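PDB 3ORF: dihydropteridine reductase, which reduces quinonoid dihydropteridines to tetrahydropteridines with NADH or NADPH, probably thereby supplying the tetrahydrobiopterin cofactor of aromatic amino acid hydroxylases. Local coordinates for residues 29-34 against 51-56; 132-137 against 178-183; 209-214 against 237-242. All coordinates share one frame; numbering follows the deposited sequence.

Interaction 1: residues 29-34 against 51-56. With NAD (nicotinamide-adenine-dinucleotide), chain E.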
loop_
_atom_site.group_PDB
_atom_site.type_symbol
_atom_site.label_atom_id
_atom_site.label_comp_id
_atom_site.label_asym_id
_atom_site.label_seq_id
_atom_site.Cartn_x
_atom_site.Cartn_y
_atom_site.Cartn_z
ATOM N N GLY A 29 1.678 -12.191 14.263
ATOM C CA GLY A 29 0.723 -13.120 13.706
ATOM C C GLY A 29 0.995 -14.499 14.268
ATOM O O GLY A 29 0.565 -15.538 13.699
ATOM N N GLY A 30 1.775 -14.527 15.349
ATOM C CA GLY A 30 2.135 -15.794 15.975
ATOM C C GLY A 30 1.015 -16.730 16.414
ATOM O O GLY A 30 1.293 -17.885 16.717
ATOM N N SER A 31 -0.256 -16.311 16.374
ATOM C CA SER A 31 -1.324 -17.255 16.757
ATOM C C SER A 31 -2.128 -17.744 15.581
ATOM O O SER A 31 -2.996 -18.619 15.779
ATOM C CB SER A 31 -2.308 -16.625 17.728
ATOM O OG SER A 31 -1.637 -16.288 18.944
ATOM N N GLY A 32 -1.870 -17.192 14.375
ATOM C CA GLY A 32 -2.612 -17.600 13.158
ATOM C C GLY A 32 -2.230 -19.002 12.744
ATOM O O GLY A 32 -1.354 -19.602 13.380
ATOM N N ALA A 33 -2.812 -19.531 11.677
ATOM C CA ALA A 33 -2.437 -20.879 11.245
ATOM C C ALA A 33 -0.943 -20.973 10.895
ATOM O O ALA A 33 -0.199 -21.829 11.406
ATOM C CB ALA A 33 -3.284 -21.297 10.070
ATOM N N LEU A 34 -0.469 -20.096 10.018
ATOM C CA LEU A 34 0.944 -20.167 9.621
ATOM C C LEU A 34 1.848 -19.828 10.799
ATOM O O LEU A 34 2.837 -20.530 11.057
ATOM C CB LEU A 34 1.241 -19.224 8.420
ATOM C CG LEU A 34 2.726 -19.105 8.058
ATOM C CD1 LEU A 34 3.349 -20.494 7.588
ATOM C CD2 LEU A 34 2.842 -18.004 7.060
ATOM N N SER A 51 5.809 -14.733 20.337
ATOM C CA SER A 51 4.639 -14.492 19.481
ATOM C C SER A 51 3.970 -13.185 19.877
ATOM O O SER A 51 3.749 -12.947 21.058
ATOM C CB SER A 51 3.657 -15.697 19.555
ATOM O OG SER A 51 2.372 -15.445 18.993
ATOM N N ILE A 52 3.727 -12.305 18.896
ATOM C CA ILE A 52 2.848 -11.148 19.079
ATOM C C ILE A 52 1.624 -11.372 18.176
ATOM O O ILE A 52 1.761 -11.714 16.996
ATOM C CB ILE A 52 3.552 -9.798 18.677
ATOM C CG1 ILE A 52 4.868 -9.561 19.455
ATOM C CG2 ILE A 52 2.590 -8.596 18.791
ATOM C CD1 ILE A 52 5.848 -8.548 18.717
ATOM N N ASP A 53 0.438 -11.188 18.730
ATOM C CA ASP A 53 -0.836 -11.394 18.016
ATOM C C ASP A 53 -1.967 -10.742 18.849
ATOM O O ASP A 53 -1.670 -10.114 19.920
ATOM C CB ASP A 53 -1.073 -12.881 17.735
ATOM C CG ASP A 53 -1.943 -13.104 16.523
ATOM O OD1 ASP A 53 -2.885 -12.290 16.288
ATOM O OD2 ASP A 53 -1.665 -14.077 15.762
ATOM N N PHE A 54 -3.220 -10.815 18.375
ATOM C CA PHE A 54 -4.345 -10.230 19.165
ATOM C C PHE A 54 -4.727 -11.107 20.362
ATOM O O PHE A 54 -5.266 -10.628 21.351
ATOM C CB PHE A 54 -5.586 -9.851 18.323
ATOM C CG PHE A 54 -5.288 -8.857 17.222
ATOM C CD1 PHE A 54 -5.685 -9.104 15.901
ATOM C CD2 PHE A 54 -4.554 -7.685 17.480
ATOM C CE1 PHE A 54 -5.368 -8.172 14.857
ATOM C CE2 PHE A 54 -4.226 -6.772 16.424
ATOM C CZ PHE A 54 -4.647 -7.018 15.161
ATOM N N ARG A 55 -4.398 -12.384 20.270
ATOM C CA ARG A 55 -4.639 -13.340 21.344
ATOM C C ARG A 55 -3.295 -14.097 21.578
ATOM O O ARG A 55 -2.368 -14.054 20.721
ATOM C CB ARG A 55 -5.829 -14.245 20.969
ATOM C CG ARG A 55 -5.545 -15.233 19.878
ATOM C CD ARG A 55 -6.791 -15.580 19.031
ATOM N NE ARG A 55 -6.397 -16.386 17.852
ATOM C CZ ARG A 55 -5.986 -15.867 16.685
ATOM N NH1 ARG A 55 -5.946 -14.546 16.507
ATOM N NH2 ARG A 55 -5.621 -16.661 15.687
ATOM N N GLU A 56 -3.177 -14.726 22.741
ATOM C CA GLU A 56 -1.941 -15.376 23.158
ATOM C C GLU A 56 -1.690 -16.634 22.327
ATOM O O GLU A 56 -2.648 -17.248 21.791
ATOM C CB GLU A 56 -2.041 -15.792 24.667
ATOM C CG GLU A 56 -2.468 -14.671 25.687
ATOM C CD GLU A 56 -1.373 -13.595 26.003
ATOM O OE1 GLU A 56 -1.469 -12.955 27.083
ATOM O OE2 GLU A 56 -0.432 -13.359 25.166
HETATM P PA NAD E . -4.862 -16.506 9.948
HETATM O O1A NAD E . -6.077 -15.658 9.833
HETATM O O2A NAD E . -4.916 -17.833 10.621
HETATM O O5B NAD E . -3.806 -15.666 10.883
HETATM C C5B NAD E . -3.423 -14.343 10.772
HETATM C C4B NAD E . -3.014 -13.903 12.189
HETATM O O4B NAD E . -2.649 -12.495 12.081
HETATM C C3B NAD E . -4.256 -13.937 13.120
HETATM O O3B NAD E . -3.853 -14.399 14.388
HETATM C C2B NAD E . -4.597 -12.479 13.354
HETATM O O2B NAD E . -5.092 -12.264 14.686
HETATM C C1B NAD E . -3.205 -11.830 13.213
HETATM N N9A NAD E . -3.216 -10.399 12.802
HETATM C C8A NAD E . -4.065 -9.858 11.890
HETATM N N7A NAD E . -3.719 -8.568 11.753
HETATM C C5A NAD E . -2.683 -8.276 12.598
HETATM C C6A NAD E . -1.914 -7.109 12.901
HETATM N N6A NAD E . -2.208 -5.906 12.351
HETATM N N1A NAD E . -0.895 -7.191 13.804
HETATM C C2A NAD E . -0.638 -8.343 14.412
HETATM N N3A NAD E . -1.350 -9.457 14.141
HETATM C C4A NAD E . -2.384 -9.454 13.270
HETATM O O3 NAD E . -4.264 -16.554 8.491
HETATM P PN NAD E . -3.264 -17.535 7.861
HETATM O O1N NAD E . -4.139 -18.456 7.068
HETATM O O2N NAD E . -2.192 -18.012 8.830
HETATM O O5D NAD E . -2.469 -16.639 6.766
HETATM C C5D NAD E . -1.175 -16.076 7.018
HETATM C C4D NAD E . -0.784 -15.104 5.888
HETATM O O4D NAD E . -1.085 -15.704 4.600
HETATM C C3D NAD E . -1.492 -13.744 5.865
HETATM O O3D NAD E . -0.428 -12.731 5.780
HETATM C C2D NAD E . -2.310 -13.752 4.566
HETATM O O2D NAD E . -2.387 -12.391 4.114
HETATM C C1D NAD E . -1.305 -14.561 3.716
HETATM N N1N NAD E . -1.369 -15.049 2.263
HETATM C C2N NAD E . -2.055 -16.262 1.812
HETATM C C3N NAD E . -1.994 -16.584 0.412
HETATM C C7N NAD E . -2.656 -17.841 -0.217
HETATM O O7N NAD E . -3.289 -17.735 -1.285
HETATM N N7N NAD E . -2.412 -18.993 0.442
HETATM C C4N NAD E . -1.266 -15.762 -0.483
HETATM C C5N NAD E . -0.590 -14.625 -0.025
HETATM C C6N NAD E . -0.645 -14.282 1.317
#

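Interaction 2: residues 132-137 against 178-183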
loop_
_atom_site.group_PDB
_atom_site.type_symbol
_atom_site.label_atom_id
_atom_site.label_comp_id
_atom_site.label_asym_id
_atom_site.label_seq_id
_atom_site.Cartn_x
_atom_site.Cartn_y
_atom_site.Cartn_z
ATOM N N LYS A 132 14.210 -2.450 15.593
ATOM C CA LYS A 132 14.559 -2.359 17.044
ATOM C C LYS A 132 15.127 -3.645 17.646
ATOM O O LYS A 132 15.989 -3.564 18.506
ATOM C CB LYS A 132 13.394 -1.835 17.926
ATOM C CG LYS A 132 13.037 -0.329 17.767
ATOM C CD LYS A 132 14.198 0.646 18.030
ATOM C CE LYS A 132 13.716 2.110 18.198
ATOM N NZ LYS A 132 14.405 3.122 17.346
ATOM N N LEU A 133 14.664 -4.819 17.201
ATOM C CA LEU A 133 14.975 -6.067 17.909
ATOM C C LEU A 133 15.837 -7.067 17.123
ATOM O O LEU A 133 16.281 -8.113 17.700
ATOM C CB LEU A 133 13.688 -6.786 18.307
ATOM C CG LEU A 133 12.677 -6.086 19.232
ATOM C CD1 LEU A 133 11.434 -6.960 19.555
ATOM C CD2 LEU A 133 13.330 -5.575 20.546
ATOM N N LEU A 134 16.066 -6.809 15.829
ATOM C CA LEU A 134 16.763 -7.805 15.042
ATOM C C LEU A 134 18.259 -7.745 15.358
ATOM O O LEU A 134 18.808 -6.667 15.568
ATOM C CB LEU A 134 16.498 -7.585 13.558
ATOM C CG LEU A 134 16.731 -8.799 12.667
ATOM C CD1 LEU A 134 15.724 -9.906 13.037
ATOM C CD2 LEU A 134 16.708 -8.422 11.142
ATOM N N ASN A 135 18.896 -8.906 15.479
ATOM C CA ASN A 135 20.353 -8.977 15.636
ATOM C C ASN A 135 20.993 -8.753 14.272
ATOM O O ASN A 135 20.387 -9.051 13.181
ATOM C CB ASN A 135 20.748 -10.359 16.061
ATOM C CG ASN A 135 20.677 -10.573 17.579
ATOM O OD1 ASN A 135 20.921 -9.664 18.365
ATOM N ND2 ASN A 135 20.282 -11.778 17.975
ATOM N N GLN A 136 22.211 -8.242 14.304
ATOM C CA GLN A 136 22.999 -8.096 13.098
ATOM C C GLN A 136 23.006 -9.492 12.456
ATOM O O GLN A 136 23.007 -10.486 13.192
ATOM C CB GLN A 136 24.441 -7.607 13.406
ATOM C CG GLN A 136 24.408 -6.243 14.186
ATOM C CD GLN A 136 25.773 -5.562 14.332
ATOM O OE1 GLN A 136 26.733 -6.145 14.836
ATOM N NE2 GLN A 136 25.849 -4.330 13.892
ATOM N N GLY A 137 23.036 -9.550 11.122
ATOM C CA GLY A 137 23.057 -10.830 10.416
ATOM C C GLY A 137 21.703 -11.532 10.424
ATOM O O GLY A 137 21.571 -12.604 9.845
ATOM N N GLY A 178 17.027 0.784 7.606
ATOM C CA GLY A 178 16.950 0.755 9.068
ATOM C C GLY A 178 17.104 -0.555 9.808
ATOM O O GLY A 178 17.099 -0.563 11.038
ATOM N N LEU A 179 17.222 -1.654 9.075
ATOM C CA LEU A 179 17.463 -2.914 9.694
ATOM C C LEU A 179 19.014 -3.010 9.968
ATOM O O LEU A 179 19.821 -2.339 9.327
ATOM C CB LEU A 179 17.001 -4.029 8.736
ATOM C CG LEU A 179 15.507 -4.313 8.504
ATOM C CD1 LEU A 179 15.293 -5.659 7.791
ATOM C CD2 LEU A 179 14.678 -4.289 9.818
ATOM N N PRO A 180 19.410 -3.843 10.936
ATOM C CA PRO A 180 20.818 -3.870 11.343
ATOM C C PRO A 180 21.732 -4.360 10.225
ATOM O O PRO A 180 21.254 -4.992 9.281
ATOM C CB PRO A 180 20.845 -4.832 12.551
ATOM C CG PRO A 180 19.452 -5.465 12.629
ATOM C CD PRO A 180 18.504 -4.502 11.919
ATOM N N ALA A 181 23.032 -4.059 10.350
ATOM C CA ALA A 181 24.050 -4.561 9.408
ATOM C C ALA A 181 23.921 -6.086 9.144
ATOM O O ALA A 181 23.618 -6.873 10.092
ATOM C CB ALA A 181 25.520 -4.195 9.920
ATOM N N GLY A 182 24.064 -6.470 7.876
ATOM C CA GLY A 182 24.120 -7.856 7.449
ATOM C C GLY A 182 22.804 -8.620 7.444
ATOM O O GLY A 182 22.776 -9.810 7.177
ATOM N N SER A 183 21.694 -7.949 7.739
ATOM C CA SER A 183 20.423 -8.631 7.743
ATOM C C SER A 183 19.914 -8.829 6.330
ATOM O O SER A 183 20.340 -8.157 5.421
ATOM C CB SER A 183 19.427 -7.767 8.510
ATOM O OG SER A 183 19.384 -6.561 7.809
HETATM O O HOH W 1 23.811 -2.544 12.768
#

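Interaction 3: residues 209-214 against 237-242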
loop_
_atom_site.group_PDB
_atom_site.type_symbol
_atom_site.label_atom_id
_atom_site.label_comp_id
_atom_site.label_asym_id
_atom_site.label_seq_id
_atom_site.Cartn_x
_atom_site.Cartn_y
_atom_site.Cartn_z
ATOM N N ASP A 209 -2.275 -29.712 -4.266
ATOM C CA ASP A 209 -1.663 -28.553 -4.913
ATOM C C ASP A 209 -1.557 -27.375 -3.932
ATOM O O ASP A 209 -1.443 -26.201 -4.364
ATOM C CB ASP A 209 -2.496 -28.064 -6.102
ATOM C CG ASP A 209 -2.462 -29.008 -7.337
ATOM O OD1 ASP A 209 -1.745 -30.047 -7.368
ATOM O OD2 ASP A 209 -3.226 -28.668 -8.292
ATOM N N TRP A 210 -1.645 -27.656 -2.622
ATOM C CA TRP A 210 -1.536 -26.577 -1.599
ATOM C C TRP A 210 -0.277 -26.797 -0.754
ATOM O O TRP A 210 0.029 -27.964 -0.391
ATOM C CB TRP A 210 -2.763 -26.626 -0.697
ATOM C CG TRP A 210 -4.019 -26.182 -1.407
ATOM C CD1 TRP A 210 -4.174 -25.945 -2.753
ATOM C CD2 TRP A 210 -5.270 -25.898 -0.806
ATOM N NE1 TRP A 210 -5.441 -25.491 -3.005
ATOM C CE2 TRP A 210 -6.132 -25.439 -1.824
ATOM C CE3 TRP A 210 -5.741 -25.935 0.511
ATOM C CZ2 TRP A 210 -7.439 -25.062 -1.575
ATOM C CZ3 TRP A 210 -7.046 -25.570 0.753
ATOM C CH2 TRP A 210 -7.873 -25.121 -0.284
ATOM N N THR A 211 0.445 -25.704 -0.418
ATOM C CA THR A 211 1.650 -25.899 0.349
ATOM C C THR A 211 1.330 -26.186 1.835
ATOM O O THR A 211 0.647 -25.436 2.473
ATOM C CB THR A 211 2.614 -24.696 0.254
ATOM O OG1 THR A 211 2.716 -24.245 -1.114
ATOM C CG2 THR A 211 4.002 -25.108 0.748
ATOM N N PRO A 212 1.836 -27.304 2.373
ATOM C CA PRO A 212 1.715 -27.545 3.821
ATOM C C PRO A 212 2.476 -26.487 4.625
ATOM O O PRO A 212 3.601 -26.139 4.260
ATOM C CB PRO A 212 2.384 -28.908 4.001
ATOM C CG PRO A 212 2.183 -29.582 2.608
ATOM C CD PRO A 212 2.518 -28.413 1.696
ATOM N N LEU A 213 1.870 -25.999 5.709
ATOM C CA LEU A 213 2.469 -24.921 6.485
ATOM C C LEU A 213 3.879 -25.342 7.011
ATOM O O LEU A 213 4.812 -24.510 7.091
ATOM C CB LEU A 213 1.507 -24.540 7.617
ATOM C CG LEU A 213 0.151 -24.026 7.135
ATOM C CD1 LEU A 213 -0.746 -23.834 8.323
ATOM C CD2 LEU A 213 0.270 -22.752 6.399
ATOM N N SER A 214 4.054 -26.653 7.289
ATOM C CA SER A 214 5.301 -27.155 7.833
ATOM C C SER A 214 6.361 -27.015 6.770
ATOM O O SER A 214 7.500 -26.940 7.113
ATOM C CB SER A 214 5.181 -28.634 8.297
ATOM O OG SER A 214 5.043 -29.510 7.183
ATOM N N VAL A 237 9.991 -14.169 -2.755
ATOM C CA VAL A 237 10.123 -15.571 -3.079
ATOM C C VAL A 237 8.744 -16.252 -3.249
ATOM O O VAL A 237 8.026 -16.527 -2.242
ATOM C CB VAL A 237 10.966 -16.342 -1.973
ATOM C CG1 VAL A 237 11.315 -17.800 -2.439
ATOM C CG2 VAL A 237 12.182 -15.570 -1.614
ATOM N N LYS A 238 8.404 -16.530 -4.518
ATOM C CA LYS A 238 7.153 -17.199 -4.876
ATOM C C LYS A 238 7.274 -18.701 -4.622
ATOM O O LYS A 238 8.317 -19.283 -4.877
ATOM C CB LYS A 238 6.831 -16.949 -6.354
ATOM C CG LYS A 238 5.430 -17.407 -6.824
ATOM C CD LYS A 238 5.336 -17.209 -8.295
ATOM C CE LYS A 238 4.076 -17.899 -8.884
ATOM N NZ LYS A 238 4.316 -18.117 -10.333
ATOM N N PHE A 239 6.222 -19.338 -4.131
ATOM C CA PHE A 239 6.261 -20.791 -4.004
ATOM C C PHE A 239 4.862 -21.370 -4.285
ATOM O O PHE A 239 3.885 -20.805 -3.878
ATOM C CB PHE A 239 6.805 -21.256 -2.609
ATOM C CG PHE A 239 6.024 -20.758 -1.393
ATOM C CD1 PHE A 239 5.090 -21.577 -0.770
ATOM C CD2 PHE A 239 6.236 -19.503 -0.869
ATOM C CE1 PHE A 239 4.426 -21.168 0.356
ATOM C CE2 PHE A 239 5.556 -19.047 0.290
ATOM C CZ PHE A 239 4.661 -19.879 0.896
ATOM N N GLU A 240 4.833 -22.508 -4.961
ATOM C CA GLU A 240 3.647 -23.159 -5.400
ATOM C C GLU A 240 3.925 -24.665 -5.330
ATOM O O GLU A 240 5.036 -25.119 -5.592
ATOM C CB GLU A 240 3.333 -22.789 -6.862
ATOM C CG GLU A 240 1.851 -23.152 -7.291
ATOM C CD GLU A 240 1.471 -22.643 -8.733
ATOM O OE1 GLU A 240 2.314 -21.999 -9.437
ATOM O OE2 GLU A 240 0.317 -22.923 -9.163
ATOM N N THR A 241 2.900 -25.403 -4.945
ATOM C CA THR A 241 2.953 -26.825 -4.821
ATOM C C THR A 241 2.061 -27.415 -5.979
ATOM O O THR A 241 0.971 -26.867 -6.294
ATOM C CB THR A 241 2.416 -27.220 -3.425
ATOM O OG1 THR A 241 3.256 -26.660 -2.416
ATOM C CG2 THR A 241 2.398 -28.744 -3.251
ATOM N N LYS A 242 2.527 -28.481 -6.598
ATOM C CA LYS A 242 1.772 -29.181 -7.686
ATOM C C LYS A 242 1.960 -30.632 -7.353
ATOM O O LYS A 242 3.093 -31.086 -7.291
ATOM C CB LYS A 242 2.366 -28.887 -9.067
ATOM C CG LYS A 242 2.467 -27.416 -9.437
ATOM C CD LYS A 242 1.417 -26.861 -10.461
ATOM C CE LYS A 242 -0.059 -26.932 -9.981
ATOM N NZ LYS A 242 -1.099 -26.902 -11.123
HETATM O O HOH W 2 0.434 -23.950 -4.079
HETATM O O HOH W 3 1.918 -22.150 -2.261
#

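Interaction 1: residues 29-34 against 51-56
Asp53 turns CG opposite its backbone N (chi1 -153°), which sends the carboxylate into the glycine turn, where OD2 accepts from Ser31 N at 2.7 Å on its anti side. Ser31 keeps OG beside its own N (chi1 -63°) and donates it to Arg55 O at 2.9 Å, from above the carbonyl plane. Its CB lies over the centre of one face of the Arg55 guanidinium. Ile52 O accepts from Gly29 N at 2.8 Å and also from Gly30 N. The adenosine ribose of NAD is gripped by Asp53 and Arg55: O2B donates to Asp53 OD1 at 2.7 Å and O3B to OD2 at 2.6 Å, while Arg55 NH1 donates to both hydroxyls. Were Asp53 an alanine, both hydroxyls and Ser31 N would probably be left without their carboxylate acceptor, and the ribose held less firmly. Beyond the turn, Ala33 N and Leu34 N bind the pyrophosphate oxygens O2A (2.9 Å) and O2N. An acid ending the second strand is the usual mark of NAD-linked Rossmann folds. The contact closes the beta-alpha-beta unit of strand 24-28, helix 33-44 and strand 48-53, with helix 213-225 packed against Ala33 and Leu34.

Interaction 2: residues 132-137 against 178-183
The carbonyl of Ala181 is met in its own plane by the N-H of Gly137, a bond of 2.9 Å between Gly137 N and Ala181 O with 157° at the hydrogen. Gln136 CA brings a CA-H...O contact to this oxygen, and Gly137 CA brings another to Gly182 O (3.4 Å). Pro180 O is likewise met in plane, by Ser183 OG at 2.9 Å. Ser183 holds OG between its backbone N and carbonyl carbon (chi1 60°), so the hydroxyl folds back over its own turn while CB faces Leu134 CD2. The pyrrolidine of Pro180 wedges into the other segment: its CG comes to 3.2 Å from Leu134 O and 3.8 Å from Leu134 CB, and its CB abuts Gln136 CA. The Gln136 chain, extended beyond CG, crosses the proline and carries NE2 to a water, which also accepts from Ala181 N at 3.0 Å. Leu134 continues inward onto Phe140, Val88 and Phe91. Residues 180-183 form a type II beta turn, with Gly182 at positive phi in its third position. The pairing joins two surface connections of the Rossmann-type sheet, those leading into the adjacent parallel strands 138-143 and 184-190.

Interaction 3: residues 209-214 against 237-242
Thr241 OG1 is gripped by two other threonine hydroxyls: Thr211 OG1 at 2.8 Å across the contact, and Thr246 OG1 on the next strand. Either partner of the Thr211-Thr241 bond could be the donor. Thr211 and Thr241 hold their hydroxyls alike, opposite the carbonyl carbon and beside the backbone N (chi1 -44° and -62°), and the two side chains meet at a slant. The Thr241 methyl CG2, set opposite N by the same torsion, comes to 3.8 Å from Trp210 O. Phe239 presents its edge to Thr211: OG1 lies near the ring plane, 3.6 Å from CD1. The ring also stacks with Trp248 and touches Val216, which probably limits its freedom to turn. In the fold, strand 236-242 lies between strand 184-190, to which it is parallel, and strand 245-250, to which it is antiparallel; strands 236-242 and 245-250 form the C-terminal hairpin of the Rossmann-type sheet. Residues 209-214 follow helix 196-201 and lead into helix 213-225, a region that in short-chain dehydrogenases usually borders the substrate site. At the outer end, Asp209 OD1 accepts from Ser243 N in the hairpin turn, whereas OD2 makes a long salt bridge of 4.0 Å to Lys242 NZ. The lysine, bent at chi2 and chi3, folds back toward the carboxylate. Asp209 O and Thr241 O, both acceptors, stand 3.2 Å apart without bonding each other. A water that accepts from Thr241 N (3.0 Å) also lies 2.9 Å from Asp209 O, so it bridges the two backbones where no direct bond joins them. Further along, Leu213 packs on Glu37 of helix 33-44.

The three contacts follow one another along the chain, each closing before the next opens. Interactions 1 and 3, with centres 21 Å apart, both reach the central sheet and touch: Leu213 CD1 packs against Ala33 O and Leu213 CD2 against Leu34 CD1, which places the C-terminal part of the fold beside the helix whose first amides hold the pyrophosphate. Phe239 of interaction 3 and NAD have their nearest atoms about 7 Å apart, and the side chains of Phe239 and Tyr158, the predicted proton acceptor, are about 11 Å apart. Interaction 2, joining two connections that lead into the sheet, stands apart on the surface, centred 23 Å from interaction 1 and 28 Å from interaction 3.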